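Local structure of VP5 (Halorubrum pleomorphic virus 6, 6QGL) at residues 128-133 / 224-229; 147-152 / 186-191; 157-160 / 164-167; 201-204 / 210-213. The protein probably drives fusion of the viral envelope with the host cell membrane, as the envelope protein of a haloarchaeal pleomorphic virus. All blocks are in the same frame, centred on the assembly; numbering follows the deposited sequence.

Interaction 1: 128-133 / 224-229; sequences RELEAM and TQYMKF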
loop_
_atom_site.group_PDB
_atom_site.type_symbol
_atom_site.label_atom_id
_atom_site.label_comp_id
_atom_site.label_asym_id
_atom_site.label_seq_id
_atom_site.Cartn_x
_atom_site.Cartn_y
_atom_site.Cartn_z
ATOM N N ARG A 128 -6.661 13.044 12.258
ATOM C CA ARG A 128 -6.027 13.681 13.425
ATOM C C ARG A 128 -4.840 14.517 12.988
ATOM O O ARG A 128 -4.597 15.573 13.572
ATOM C CB ARG A 128 -5.531 12.643 14.444
ATOM C CG ARG A 128 -6.574 12.228 15.452
ATOM C CD ARG A 128 -5.988 11.635 16.731
ATOM N NE ARG A 128 -5.311 10.337 16.580
ATOM C CZ ARG A 128 -5.926 9.160 16.559
ATOM N NH1 ARG A 128 -5.231 8.045 16.390
ATOM N NH2 ARG A 128 -7.245 9.092 16.664
ATOM N N GLU A 129 -4.085 14.025 11.979
ATOM C CA GLU A 129 -2.920 14.698 11.409
ATOM C C GLU A 129 -3.354 16.001 10.758
ATOM O O GLU A 129 -2.733 17.026 11.022
ATOM C CB GLU A 129 -2.200 13.793 10.399
ATOM C CG GLU A 129 -0.924 14.376 9.817
ATOM C CD GLU A 129 -0.265 13.487 8.783
ATOM O OE1 GLU A 129 -0.914 13.193 7.753
ATOM O OE2 GLU A 129 0.899 13.082 9.004
ATOM N N LEU A 130 -4.437 15.972 9.944
ATOM C CA LEU A 130 -4.968 17.174 9.296
ATOM C C LEU A 130 -5.287 18.244 10.337
ATOM O O LEU A 130 -4.912 19.396 10.137
ATOM C CB LEU A 130 -6.190 16.874 8.403
ATOM C CG LEU A 130 -6.862 18.080 7.708
ATOM C CD1 LEU A 130 -5.885 18.847 6.818
ATOM C CD2 LEU A 130 -8.054 17.650 6.906
ATOM N N GLU A 131 -5.913 17.846 11.466
ATOM C CA GLU A 131 -6.225 18.750 12.571
ATOM C C GLU A 131 -4.950 19.338 13.177
ATOM O O GLU A 131 -4.904 20.544 13.429
ATOM C CB GLU A 131 -7.064 18.037 13.647
ATOM C CG GLU A 131 -7.537 18.946 14.778
ATOM C CD GLU A 131 -8.445 20.103 14.395
ATOM O OE1 GLU A 131 -8.992 20.093 13.270
ATOM O OE2 GLU A 131 -8.617 21.023 15.226
ATOM N N ALA A 132 -3.915 18.495 13.386
ATOM C CA ALA A 132 -2.624 18.922 13.936
ATOM C C ALA A 132 -1.932 19.904 12.985
ATOM O O ALA A 132 -1.328 20.874 13.447
ATOM C CB ALA A 132 -1.731 17.720 14.199
ATOM N N MET A 133 -2.053 19.664 11.660
ATOM C CA MET A 133 -1.498 20.519 10.605
ATOM C C MET A 133 -2.259 21.846 10.567
ATOM O O MET A 133 -1.637 22.900 10.446
ATOM C CB MET A 133 -1.547 19.814 9.239
ATOM C CG MET A 133 -0.586 18.646 9.125
ATOM S SD MET A 133 -0.286 18.104 7.424
ATOM C CE MET A 133 -1.769 17.175 7.099
ATOM N N THR A 224 -2.360 17.988 -4.489
ATOM C CA THR A 224 -2.577 16.598 -4.082
ATOM C C THR A 224 -3.962 16.439 -3.473
ATOM O O THR A 224 -4.295 17.140 -2.516
ATOM C CB THR A 224 -1.467 16.148 -3.109
ATOM O OG1 THR A 224 -0.190 16.348 -3.717
ATOM C CG2 THR A 224 -1.608 14.695 -2.669
ATOM N N GLN A 225 -4.756 15.505 -4.021
ATOM C CA GLN A 225 -6.092 15.178 -3.530
ATOM C C GLN A 225 -5.978 13.945 -2.647
ATOM O O GLN A 225 -5.475 12.918 -3.099
ATOM C CB GLN A 225 -7.072 14.903 -4.688
ATOM C CG GLN A 225 -7.407 16.118 -5.549
ATOM C CD GLN A 225 -8.286 15.819 -6.749
ATOM O OE1 GLN A 225 -8.650 16.720 -7.506
ATOM N NE2 GLN A 225 -8.652 14.561 -6.967
ATOM N N TYR A 226 -6.410 14.046 -1.385
ATOM C CA TYR A 226 -6.384 12.923 -0.447
ATOM C C TYR A 226 -7.634 12.941 0.426
ATOM O O TYR A 226 -8.475 13.821 0.235
ATOM C CB TYR A 226 -5.051 12.854 0.342
ATOM C CG TYR A 226 -4.949 13.717 1.584
ATOM C CD1 TYR A 226 -5.041 15.104 1.509
ATOM C CD2 TYR A 226 -4.648 13.150 2.821
ATOM C CE1 TYR A 226 -4.917 15.902 2.646
ATOM C CE2 TYR A 226 -4.508 13.939 3.962
ATOM C CZ TYR A 226 -4.642 15.314 3.869
ATOM O OH TYR A 226 -4.504 16.090 4.996
ATOM N N MET A 227 -7.795 11.940 1.333
ATOM C CA MET A 227 -8.973 11.757 2.197
ATOM C C MET A 227 -10.222 11.549 1.333
ATOM O O MET A 227 -11.319 11.940 1.735
ATOM C CB MET A 227 -9.197 12.977 3.102
ATOM C CG MET A 227 -8.320 13.039 4.304
ATOM S SD MET A 227 -8.519 14.671 5.057
ATOM C CE MET A 227 -10.150 14.506 5.795
ATOM N N LYS A 228 -10.043 10.976 0.128
ATOM C CA LYS A 228 -11.110 10.747 -0.841
ATOM C C LYS A 228 -12.128 9.760 -0.308
ATOM O O LYS A 228 -11.775 8.618 -0.002
ATOM C CB LYS A 228 -10.526 10.243 -2.170
ATOM C CG LYS A 228 -9.998 11.335 -3.088
ATOM C CD LYS A 228 -9.116 10.751 -4.161
ATOM C CE LYS A 228 -9.108 11.557 -5.427
ATOM N NZ LYS A 228 -8.206 10.950 -6.441
ATOM N N PHE A 229 -13.393 10.205 -0.177
ATOM C CA PHE A 229 -14.467 9.331 0.289
ATOM C C PHE A 229 -14.641 8.153 -0.663
ATOM O O PHE A 229 -14.814 7.037 -0.195
ATOM C CB PHE A 229 -15.791 10.092 0.464
ATOM C CG PHE A 229 -16.974 9.190 0.736
ATOM C CD1 PHE A 229 -17.203 8.682 2.011
ATOM C CD2 PHE A 229 -17.839 8.822 -0.289
ATOM C CE1 PHE A 229 -18.284 7.836 2.258
ATOM C CE2 PHE A 229 -18.922 7.973 -0.040
ATOM C CZ PHE A 229 -19.149 7.503 1.237
HETATM O O HOH W 1 -3.343 14.141 6.980
#
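L130 shows how one branched side chain can join a long helix to the end of a hairpin. It projects from helix 97-140 toward Y226 and M227, at the point where the small antiparallel hairpin 219-221/224-226 gives way to helix 229-257. CG stands anti to the backbone N (chi1 178°), which sends the branched end toward Y226 and M227. The CB of L130 already lies 3.9 Å from the hydroxyl OH of Y226, and CG passes alongside the same oxygen. There the chain forks. CD1 approaches Y226 OH to 3.6 Å, while CD2 turns to the thioether, 3.5 Å from SD of M227 and 3.9 Å from its CE. The side chains of L130 and M227 cross at about a right angle, the M227 chain being bent at its last torsion.

One helical turn further on, M133 comes at Y226 from the opposite direction, its terminal CE 3.6 Å from the phenol OH. This oxygen therefore sits among methyl groups of both L130 and M133, with V54 of helix 43-66 also packed on the tyrosine and on M133. M227 takes positive backbone torsions (phi 61°, psi 29°) where the chain leaves the strand, just ahead of K228, the N-cap of the next helix. CG of M227 rests over one face of the Y226 ring, toward its rim.

A water settles the buried hydroxyl. Lying at the edge of the tyrosine ring and in its plane, it accepts from Y226 OH at 3.0 Å and donates to OE1 of E129 at 2.7 Å, the carboxylate oxygen that also pairs with R57.

Interaction 2: 147-152 / 186-191; sequences YITDFG and FRHNTG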
loop_
_atom_site.group_PDB
_atom_site.type_symbol
_atom_site.label_atom_id
_atom_site.label_comp_id
_atom_site.label_asym_id
_atom_site.label_seq_id
_atom_site.Cartn_x
_atom_site.Cartn_y
_atom_site.Cartn_z
ATOM N N TYR A 147 -4.529 26.870 2.387
ATOM C CA TYR A 147 -3.423 26.025 1.956
ATOM C C TYR A 147 -3.580 24.572 2.423
ATOM O O TYR A 147 -3.304 23.655 1.644
ATOM C CB TYR A 147 -2.057 26.595 2.400
ATOM C CG TYR A 147 -0.899 25.781 1.862
ATOM C CD1 TYR A 147 -0.420 25.984 0.571
ATOM C CD2 TYR A 147 -0.348 24.739 2.606
ATOM C CE1 TYR A 147 0.596 25.190 0.044
ATOM C CE2 TYR A 147 0.664 23.935 2.087
ATOM C CZ TYR A 147 1.141 24.172 0.809
ATOM O OH TYR A 147 2.154 23.403 0.297
ATOM N N ILE A 148 -3.974 24.369 3.698
ATOM C CA ILE A 148 -4.072 23.056 4.342
ATOM C C ILE A 148 -5.504 22.458 4.345
ATOM O O ILE A 148 -5.641 21.233 4.348
ATOM C CB ILE A 148 -3.441 23.135 5.771
ATOM C CG1 ILE A 148 -3.115 21.734 6.349
ATOM C CG2 ILE A 148 -4.270 23.979 6.753
ATOM C CD1 ILE A 148 -2.032 20.941 5.600
ATOM N N THR A 149 -6.550 23.298 4.364
ATOM C CA THR A 149 -7.931 22.810 4.336
ATOM C C THR A 149 -8.665 23.433 3.156
ATOM O O THR A 149 -9.223 24.525 3.278
ATOM C CB THR A 149 -8.657 23.013 5.682
ATOM O OG1 THR A 149 -8.682 24.400 6.013
ATOM C CG2 THR A 149 -8.066 22.192 6.820
ATOM N N ASP A 150 -8.620 22.756 1.997
ATOM C CA ASP A 150 -9.310 23.202 0.785
ATOM C C ASP A 150 -10.293 22.124 0.352
ATOM O O ASP A 150 -9.885 21.057 -0.115
ATOM C CB ASP A 150 -8.329 23.566 -0.348
ATOM C CG ASP A 150 -8.972 24.083 -1.630
ATOM O OD1 ASP A 150 -10.220 24.220 -1.666
ATOM O OD2 ASP A 150 -8.231 24.354 -2.595
ATOM N N PHE A 151 -11.587 22.408 0.523
ATOM C CA PHE A 151 -12.661 21.479 0.180
ATOM C C PHE A 151 -13.425 21.949 -1.056
ATOM O O PHE A 151 -14.436 21.353 -1.420
ATOM C CB PHE A 151 -13.561 21.208 1.410
ATOM C CG PHE A 151 -12.791 20.478 2.497
ATOM C CD1 PHE A 151 -11.899 21.161 3.319
ATOM C CD2 PHE A 151 -12.858 19.095 2.611
ATOM C CE1 PHE A 151 -11.138 20.484 4.275
ATOM C CE2 PHE A 151 -12.097 18.418 3.566
ATOM C CZ PHE A 151 -11.232 19.116 4.382
ATOM N N GLY A 152 -12.903 22.982 -1.715
ATOM C CA GLY A 152 -13.491 23.533 -2.930
ATOM C C GLY A 152 -13.627 25.038 -2.906
ATOM O O GLY A 152 -13.267 25.707 -3.878
ATOM N N PHE A 186 -15.067 13.286 10.177
ATOM C CA PHE A 186 -14.476 14.564 9.827
ATOM C C PHE A 186 -15.520 15.565 9.352
ATOM O O PHE A 186 -16.122 15.371 8.297
ATOM C CB PHE A 186 -13.362 14.387 8.779
ATOM C CG PHE A 186 -12.733 15.695 8.372
ATOM C CD1 PHE A 186 -11.761 16.295 9.164
ATOM C CD2 PHE A 186 -13.139 16.350 7.217
ATOM C CE1 PHE A 186 -11.205 17.524 8.805
ATOM C CE2 PHE A 186 -12.593 17.581 6.870
ATOM C CZ PHE A 186 -11.624 18.158 7.660
ATOM N N ARG A 187 -15.696 16.654 10.112
ATOM C CA ARG A 187 -16.581 17.763 9.761
ATOM C C ARG A 187 -15.706 18.987 9.484
ATOM O O ARG A 187 -14.741 19.220 10.211
ATOM C CB ARG A 187 -17.609 18.046 10.878
ATOM C CG ARG A 187 -18.544 19.226 10.587
ATOM C CD ARG A 187 -19.718 19.278 11.542
ATOM N NE ARG A 187 -20.561 20.455 11.316
ATOM C CZ ARG A 187 -21.566 20.520 10.447
ATOM N NH1 ARG A 187 -22.271 21.635 10.319
ATOM N NH2 ARG A 187 -21.868 19.471 9.691
ATOM N N HIS A 188 -16.029 19.742 8.421
ATOM C CA HIS A 188 -15.324 20.955 8.016
ATOM C C HIS A 188 -16.328 22.024 7.611
ATOM O O HIS A 188 -17.151 21.790 6.728
ATOM C CB HIS A 188 -14.342 20.669 6.863
ATOM C CG HIS A 188 -13.616 21.880 6.362
ATOM N ND1 HIS A 188 -12.468 22.337 6.978
ATOM C CD2 HIS A 188 -13.906 22.693 5.320
ATOM C CE1 HIS A 188 -12.099 23.410 6.297
ATOM N NE2 HIS A 188 -12.929 23.661 5.288
ATOM N N ASN A 189 -16.248 23.195 8.261
ATOM C CA ASN A 189 -17.082 24.361 7.974
ATOM C C ASN A 189 -16.181 25.588 7.846
ATOM O O ASN A 189 -15.418 25.883 8.770
ATOM C CB ASN A 189 -18.154 24.575 9.054
ATOM C CG ASN A 189 -19.178 25.629 8.696
ATOM O OD1 ASN A 189 -19.538 25.816 7.528
ATOM N ND2 ASN A 189 -19.679 26.340 9.692
ATOM N N THR A 190 -16.279 26.303 6.709
ATOM C CA THR A 190 -15.475 27.498 6.415
ATOM C C THR A 190 -15.805 28.694 7.332
ATOM O O THR A 190 -14.979 29.600 7.464
ATOM C CB THR A 190 -15.548 27.871 4.931
ATOM O OG1 THR A 190 -16.904 28.135 4.575
ATOM C CG2 THR A 190 -14.951 26.794 4.024
ATOM N N GLY A 191 -16.982 28.678 7.964
ATOM C CA GLY A 191 -17.373 29.702 8.926
ATOM C C GLY A 191 -18.532 30.618 8.587
ATOM O O GLY A 191 -18.987 31.359 9.463
HETATM O O HOH W 2 -12.207 24.398 2.537
#
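F151 and H188 mark the closest backbone approach, their CA atoms 8.3 Å apart, so the loop that follows helix 145-148 meets the end of strand 180-189 through side chains, without a direct hydrogen bond. The result is an aromatic cluster. F186 and H188, two residues apart, leave the strand on the same side; chi1 of H188, 178°, swings the ring opposite the main-chain nitrogen and out to the loop. F151 stacks face to face on the imidazole, the centroids 4.1 Å apart and the planes inclined by 29°. The CB of H188 adds a CH-pi contact over the phenyl face. F186 approaches F151 from the opposite direction; these rings are nearly parallel but slid apart, with centroids separated by 5.4 Å, and they meet mainly through CZ of F151 and CE2 of F186.

T149 completes the contact, its CB 3.5 Å from CE1 of H188, while its hydroxyl is bonded to the backbone O of L145. Next to it, D150 OD1 accepts from G152 N at 3.0 Å in an Asx turn that bends the loop around F151.

One water ties the polar groups together, donating to T149 O, accepting from F151 N and lying 2.9 Å from NE2 of H188. With ND1 bonded to OD1 of N166, both imidazole nitrogens have partners, which probably holds the ring against rotation and is consistent with a polar heterocycle being buried against a phenyl ring.

Interaction 3: 157-160 / 164-167; sequences GNLA and SPNT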
loop_
_atom_site.group_PDB
_atom_site.type_symbol
_atom_site.label_atom_id
_atom_site.label_comp_id
_atom_site.label_asym_id
_atom_site.label_seq_id
_atom_site.Cartn_x
_atom_site.Cartn_y
_atom_site.Cartn_z
ATOM N N GLY A 157 -12.988 33.988 5.727
ATOM C CA GLY A 157 -13.216 35.373 6.113
ATOM C C GLY A 157 -14.058 35.618 7.349
ATOM O O GLY A 157 -13.839 36.618 8.024
ATOM N N ASN A 158 -15.030 34.733 7.644
ATOM C CA ASN A 158 -15.933 34.850 8.797
ATOM C C ASN A 158 -15.572 33.891 9.964
ATOM O O ASN A 158 -16.284 33.842 10.972
ATOM C CB ASN A 158 -17.398 34.689 8.349
ATOM C CG ASN A 158 -18.447 35.050 9.377
ATOM O OD1 ASN A 158 -18.448 36.139 9.958
ATOM N ND2 ASN A 158 -19.371 34.137 9.622
ATOM N N LEU A 159 -14.446 33.168 9.849
ATOM C CA LEU A 159 -13.999 32.239 10.889
ATOM C C LEU A 159 -13.180 32.952 11.970
ATOM O O LEU A 159 -12.168 33.574 11.656
ATOM C CB LEU A 159 -13.200 31.075 10.265
ATOM C CG LEU A 159 -12.721 29.976 11.211
ATOM C CD1 LEU A 159 -13.868 29.083 11.652
ATOM C CD2 LEU A 159 -11.652 29.154 10.560
ATOM N N ALA A 160 -13.604 32.821 13.246
ATOM C CA ALA A 160 -12.963 33.426 14.420
ATOM C C ALA A 160 -11.486 33.054 14.564
ATOM O O ALA A 160 -11.098 31.949 14.185
ATOM C CB ALA A 160 -13.715 33.033 15.681
ATOM N N SER A 164 -10.485 26.386 14.729
ATOM C CA SER A 164 -10.252 25.483 13.608
ATOM C C SER A 164 -11.540 25.324 12.791
ATOM O O SER A 164 -12.617 25.191 13.386
ATOM C CB SER A 164 -9.775 24.121 14.103
ATOM O OG SER A 164 -9.586 23.214 13.028
ATOM N N PRO A 165 -11.466 25.297 11.437
ATOM C CA PRO A 165 -12.690 25.070 10.649
ATOM C C PRO A 165 -13.141 23.603 10.711
ATOM O O PRO A 165 -14.238 23.273 10.259
ATOM C CB PRO A 165 -12.276 25.486 9.236
ATOM C CG PRO A 165 -10.826 25.217 9.175
ATOM C CD PRO A 165 -10.279 25.423 10.564
ATOM N N ASN A 166 -12.283 22.730 11.286
ATOM C CA ASN A 166 -12.501 21.293 11.441
ATOM C C ASN A 166 -13.060 20.919 12.810
ATOM O O ASN A 166 -12.778 21.580 13.811
ATOM C CB ASN A 166 -11.197 20.514 11.235
ATOM C CG ASN A 166 -10.351 20.896 10.050
ATOM O OD1 ASN A 166 -10.844 21.141 8.942
ATOM N ND2 ASN A 166 -9.044 20.916 10.259
ATOM N N THR A 167 -13.815 19.813 12.844
ATOM C CA THR A 167 -14.389 19.208 14.042
ATOM C C THR A 167 -14.268 17.692 13.871
ATOM O O THR A 167 -14.753 17.148 12.873
ATOM C CB THR A 167 -15.857 19.642 14.262
ATOM O OG1 THR A 167 -15.993 21.052 14.076
ATOM C CG2 THR A 167 -16.383 19.254 15.639
#
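A fully extended first torsion (chi1 -177°) and chi2 at 74° let L159 reach across the loop and deliver CD2 to the pyrrolidine of P165. This one methyl does the touching. CD2 of L159 lies 3.9 Å from CB and 4.0 Å from CD of P165, close to the ring nitrogen as well, and the two side chains cross at about a right angle. S164 contributes through its backbone, its C atom 4.4 Å from CD2 of L159. L145 of the short helix 145-148 packs on both L159 and P165, giving the small apolar patch a third member.

The proline lies just ahead of strand 166-174, one of the outermost strands of a four-stranded antiparallel sheet, and backbone bonds with N189 already attach it to the neighbouring strand 180-189. An ST turn shapes this entry: S164 OG accepts from N166 N at 3.2 Å, with an angle of 156° at the hydrogen. The same hydroxyl is bonded to OE1 of E131 on helix 97-140, an oxygen that ND2 of N166 also reaches. By contrast, the loop 157-160 is largely at the surface, where it touches a neighbouring molecule of the crystal, although N158 ND2 is bonded to the backbone O of G191.

Interaction 4: 201-204 / 210-213; sequences VVEY and VTST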
loop_
_atom_site.group_PDB
_atom_site.type_symbol
_atom_site.label_atom_id
_atom_site.label_comp_id
_atom_site.label_asym_id
_atom_site.label_seq_id
_atom_site.Cartn_x
_atom_site.Cartn_y
_atom_site.Cartn_z
ATOM N N VAL A 201 -19.723 23.403 3.755
ATOM C CA VAL A 201 -19.648 22.420 4.836
ATOM C C VAL A 201 -19.589 20.993 4.271
ATOM O O VAL A 201 -20.303 20.670 3.319
ATOM C CB VAL A 201 -20.756 22.611 5.921
ATOM C CG1 VAL A 201 -22.156 22.428 5.346
ATOM C CG2 VAL A 201 -20.544 21.692 7.126
ATOM N N VAL A 202 -18.695 20.167 4.834
ATOM C CA VAL A 202 -18.528 18.758 4.492
ATOM C C VAL A 202 -18.407 17.947 5.787
ATOM O O VAL A 202 -17.796 18.409 6.750
ATOM C CB VAL A 202 -17.394 18.478 3.461
ATOM C CG1 VAL A 202 -16.002 18.519 4.092
ATOM C CG2 VAL A 202 -17.624 17.157 2.727
ATOM N N GLU A 203 -19.047 16.779 5.828
ATOM C CA GLU A 203 -19.007 15.873 6.971
ATOM C C GLU A 203 -19.059 14.456 6.441
ATOM O O GLU A 203 -20.037 14.093 5.787
ATOM C CB GLU A 203 -20.149 16.152 7.963
ATOM C CG GLU A 203 -19.977 15.410 9.280
ATOM C CD GLU A 203 -21.026 15.653 10.348
ATOM O OE1 GLU A 203 -21.586 16.771 10.406
ATOM O OE2 GLU A 203 -21.273 14.720 11.145
ATOM N N TYR A 204 -17.988 13.673 6.675
ATOM C CA TYR A 204 -17.885 12.295 6.193
ATOM C C TYR A 204 -16.859 11.447 6.961
ATOM O O TYR A 204 -16.128 11.954 7.815
ATOM C CB TYR A 204 -17.604 12.267 4.669
ATOM C CG TYR A 204 -16.230 12.751 4.261
ATOM C CD1 TYR A 204 -15.938 14.111 4.193
ATOM C CD2 TYR A 204 -15.244 11.853 3.860
ATOM C CE1 TYR A 204 -14.681 14.561 3.802
ATOM C CE2 TYR A 204 -13.986 12.292 3.459
ATOM C CZ TYR A 204 -13.708 13.646 3.434
ATOM O OH TYR A 204 -12.464 14.067 3.036
ATOM N N VAL A 210 -22.227 12.399 5.551
ATOM C CA VAL A 210 -23.311 12.960 6.361
ATOM C C VAL A 210 -23.943 14.164 5.640
ATOM O O VAL A 210 -25.130 14.116 5.313
ATOM C CB VAL A 210 -22.863 13.279 7.819
ATOM C CG1 VAL A 210 -24.016 13.845 8.648
ATOM C CG2 VAL A 210 -22.269 12.047 8.498
ATOM N N THR A 211 -23.159 15.228 5.386
ATOM C CA THR A 211 -23.636 16.431 4.688
ATOM C C THR A 211 -22.554 16.985 3.765
ATOM O O THR A 211 -21.401 17.108 4.183
ATOM C CB THR A 211 -24.080 17.531 5.683
ATOM O OG1 THR A 211 -23.000 17.841 6.563
ATOM C CG2 THR A 211 -25.326 17.167 6.481
ATOM N N SER A 212 -22.926 17.335 2.524
ATOM C CA SER A 212 -22.011 17.955 1.561
ATOM C C SER A 212 -22.687 19.176 0.949
ATOM O O SER A 212 -23.680 19.034 0.230
ATOM C CB SER A 212 -21.584 16.969 0.479
ATOM O OG SER A 212 -20.728 17.595 -0.465
ATOM N N THR A 213 -22.174 20.374 1.260
ATOM C CA THR A 213 -22.716 21.639 0.755
ATOM C C THR A 213 -21.576 22.447 0.168
ATOM O O THR A 213 -20.618 22.721 0.888
ATOM C CB THR A 213 -23.426 22.408 1.882
ATOM O OG1 THR A 213 -24.331 21.537 2.567
ATOM C CG2 THR A 213 -24.162 23.647 1.383
#
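V201 and T213 are joined by a reciprocal pair of backbone bonds: V201 N donates to T213 O at 3.1 Å, and T213 N returns to V201 O at 2.8 Å, the straighter of the two. S215 OG supplies a further bond to T213 O. V202 and S212 form the non-hydrogen-bonded pair that follows, where the CA-H of V202 leans on T211 O at 3.3 Å.

At E203 the regular pattern changes. Its N donates to T211 O at 2.9 Å, but its carbonyl O receives two amides from the other strand, V210 N at 2.8 Å and, weakly, T211 N at 3.3 Å. V210 has nearly helical backbone torsions (phi -69°, psi -62°), which bring both N-H groups round to one acceptor.

The extended E203 side chain runs obliquely past V210, whose CG1 lies 3.8 Å from OE2 of E203. Its charge is answered within the sheet, OE1 by R187 of the adjacent strand 180-189 and OE2 by K169 of strand 166-174, one strand further on. On the face with T211 and T213, V201 CG1 rests 3.6 Å from T213 OG1. Y204 OH is bonded to M227 O. Two residues facing one make this a classic beta bulge, here in the antiparallel hairpin that ends a four-stranded meander.

How the interactions relate
Interactions 1 and 2 are the buried contacts; interactions 3 and 4 reach the surface at opposite margins of one four-stranded sheet, about 7 Å apart at their nearest atoms. Strand 180-189 lies between them: interaction 2 uses its end, and its neighbours on either side are strand 166-174, which begins within 164-167, and strand 201-204. Chemistry follows place. In the core, interaction 1 relies on aliphatic, thioether and phenol packing and interaction 2 on stacked rings, each with a water among its polar groups. Interaction 3 is a single methyl against proline, whereas interaction 4 is mostly backbone hydrogen bonding. F186 packs on L130 and M227, and V202 packs on F151, joining interactions 2 and 4.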